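Local coordinates for protein pyruvate kinase 1 (Trypanosoma brucei brucei, PDB 4KCT) that catalyses the transfer of a phosphoryl group from phosphoenolpyruvate to ADP, giving pyruvate and ATP, and also has an intrinsic oxaloacetate decarboxylase activity, at residues Phe53-His58 / Lys196-Phe200. Residue numbers count along the deposited sequence, not the author numbering.
Sequences FSHGSH and KDLEF. With K (potassium ion), chain D.
H58 lays its imidazole over F200, with F200 CB 4.0 Å from the centroid of the H58 ring, a CH-pi contact. The site belongs to the (beta/alpha)8 TIM barrel of pyruvate kinase. Residues 53-57 form the loop after barrel strand 46-52, and H58 opens helix 58-75; residues 196-200 are regular alpha-helix within helix 192-204. CA atoms pair F53 with D197 and H58 with F200, each 7.6 Å apart. G56 has positive phi (84°), and S57 is the N-cap of the helix that H58 begins, its OG hydrogen-bonded to Y60 N. H58 is m at chi1, and its NE2 donates to D197 OD2 at 2.8 Å, nearly linear (170°). D197 (m) turns its other oxygen, OD1, to a salt bridge with K193, whose NZ also hydrogen-bonds F53 O. F53 (chi1 -87°) completes an aromatic cluster: its CZ lies 3.7 Å from F200 CE2, with the two ring planes at 50°. F200 is t at chi1 and also packs on Q62 and I65 of helix 58-75. The same loop reaches the potassium site, where N52, D84 and T85 join S54, whose OG lies 2.8 Å from the K ion.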
loop_
_atom_site.group_PDB
_atom_site.type_symbol
_atom_site.label_atom_id
_atom_site.label_comp_id
_atom_site.label_asym_id
_atom_site.label_seq_id
_atom_site.Cartn_x
_atom_site.Cartn_y
_atom_site.Cartn_z
ATOM N N PHE A 53 13.766 -41.130 -18.043
ATOM C CA PHE A 53 14.855 -42.096 -18.225
ATOM C C PHE A 53 15.104 -42.931 -16.985
ATOM O O PHE A 53 16.016 -43.751 -16.973
ATOM C CB PHE A 53 16.163 -41.396 -18.646
ATOM C CG PHE A 53 16.302 -41.205 -20.122
ATOM C CD1 PHE A 53 15.313 -40.557 -20.852
ATOM C CD2 PHE A 53 17.422 -41.695 -20.799
ATOM C CE1 PHE A 53 15.453 -40.365 -22.213
ATOM C CE2 PHE A 53 17.566 -41.505 -22.156
ATOM C CZ PHE A 53 16.563 -40.878 -22.875
ATOM N N SER A 54 14.266 -42.782 -15.960
ATOM C CA SER A 54 14.234 -43.803 -14.907
ATOM C C SER A 54 13.843 -45.179 -15.454
ATOM O O SER A 54 14.243 -46.191 -14.900
ATOM C CB SER A 54 13.296 -43.407 -13.771
ATOM O OG SER A 54 13.839 -42.339 -13.036
ATOM N N HIS A 55 13.089 -45.210 -16.555
ATOM C CA HIS A 55 12.673 -46.483 -17.183
ATOM C C HIS A 55 12.969 -46.443 -18.650
ATOM O O HIS A 55 13.148 -45.363 -19.219
ATOM C CB HIS A 55 11.175 -46.734 -16.981
ATOM C CG HIS A 55 10.674 -46.365 -15.609
ATOM N ND1 HIS A 55 11.073 -47.014 -14.488
ATOM C CD2 HIS A 55 9.813 -45.349 -15.190
ATOM C CE1 HIS A 55 10.516 -46.428 -13.410
ATOM N NE2 HIS A 55 9.730 -45.421 -13.841
ATOM N N GLY A 56 12.990 -47.618 -19.285
ATOM C CA GLY A 56 13.070 -47.714 -20.751
ATOM C C GLY A 56 14.485 -47.623 -21.302
ATOM O O GLY A 56 15.313 -46.905 -20.779
ATOM N N SER A 57 14.742 -48.304 -22.413
ATOM C CA SER A 57 16.085 -48.286 -23.023
ATOM C C SER A 57 16.275 -47.002 -23.841
ATOM O O SER A 57 15.305 -46.323 -24.164
ATOM C CB SER A 57 16.230 -49.478 -23.958
ATOM O OG SER A 57 15.180 -49.430 -24.923
ATOM N N HIS A 58 17.496 -46.770 -24.320
ATOM C CA HIS A 58 17.711 -45.727 -25.331
ATOM C C HIS A 58 16.893 -45.947 -26.567
ATOM O O HIS A 58 16.383 -45.006 -27.147
ATOM C CB HIS A 58 19.186 -45.604 -25.698
ATOM C CG HIS A 58 20.019 -44.951 -24.636
ATOM N ND1 HIS A 58 21.312 -44.628 -24.824
ATOM C CD2 HIS A 58 19.712 -44.588 -23.322
ATOM C CE1 HIS A 58 21.806 -44.081 -23.700
ATOM N NE2 HIS A 58 20.831 -44.067 -22.780
ATOM N N LYS A 196 25.798 -41.597 -19.794
ATOM C CA LYS A 196 25.399 -42.170 -21.069
ATOM C C LYS A 196 24.064 -41.579 -21.528
ATOM O O LYS A 196 23.844 -41.386 -22.720
ATOM C CB LYS A 196 25.305 -43.692 -20.969
ATOM C CG LYS A 196 26.585 -44.335 -20.452
ATOM C CD LYS A 196 27.125 -45.384 -21.409
ATOM C CE LYS A 196 28.392 -46.045 -20.855
ATOM N NZ LYS A 196 28.145 -46.780 -19.574
ATOM N N ASP A 197 23.139 -41.391 -20.588
ATOM C CA ASP A 197 21.834 -40.814 -20.940
ATOM C C ASP A 197 21.951 -39.365 -21.454
ATOM O O ASP A 197 21.293 -39.002 -22.426
ATOM C CB ASP A 197 20.844 -40.898 -19.760
ATOM C CG ASP A 197 20.500 -42.354 -19.365
ATOM O OD1 ASP A 197 19.907 -42.559 -18.265
ATOM O OD2 ASP A 197 20.834 -43.290 -20.139
ATOM N N LEU A 198 22.812 -38.564 -20.827
ATOM C CA LEU A 198 23.035 -37.178 -21.271
ATOM C C LEU A 198 23.762 -37.116 -22.611
ATOM O O LEU A 198 23.390 -36.346 -23.503
ATOM C CB LEU A 198 23.802 -36.397 -20.221
ATOM C CG LEU A 198 23.053 -36.202 -18.884
ATOM C CD1 LEU A 198 23.973 -35.583 -17.846
ATOM C CD2 LEU A 198 21.798 -35.336 -19.065
ATOM N N GLU A 199 24.726 -38.013 -22.792
ATOM C CA GLU A 199 25.373 -38.164 -24.082
ATOM C C GLU A 199 24.353 -38.463 -25.179
ATOM O O GLU A 199 24.435 -37.914 -26.260
ATOM C CB GLU A 199 26.438 -39.269 -24.010
ATOM C CG GLU A 199 26.840 -39.847 -25.365
ATOM C CD GLU A 199 27.981 -40.860 -25.241
ATOM O OE1 GLU A 199 29.152 -40.459 -25.441
ATOM O OE2 GLU A 199 27.711 -42.038 -24.878
ATOM N N PHE A 200 23.429 -39.378 -24.906
ATOM C CA PHE A 200 22.329 -39.687 -25.843
ATOM C C PHE A 200 21.463 -38.431 -26.089
ATOM O O PHE A 200 21.232 -38.041 -27.232
ATOM C CB PHE A 200 21.481 -40.834 -25.277
ATOM C CG PHE A 200 20.211 -41.101 -26.040
ATOM C CD1 PHE A 200 20.196 -42.016 -27.094
ATOM C CD2 PHE A 200 19.023 -40.493 -25.666
ATOM C CE1 PHE A 200 19.018 -42.290 -27.785
ATOM C CE2 PHE A 200 17.835 -40.758 -26.348
ATOM C CZ PHE A 200 17.830 -41.667 -27.397
HETATM K K K D . 13.442 -39.603 -13.582
HETATM O O HOH W 1 14.330 -39.888 -11.142
HETATM O O HOH W 2 11.125 -39.127 -11.906
#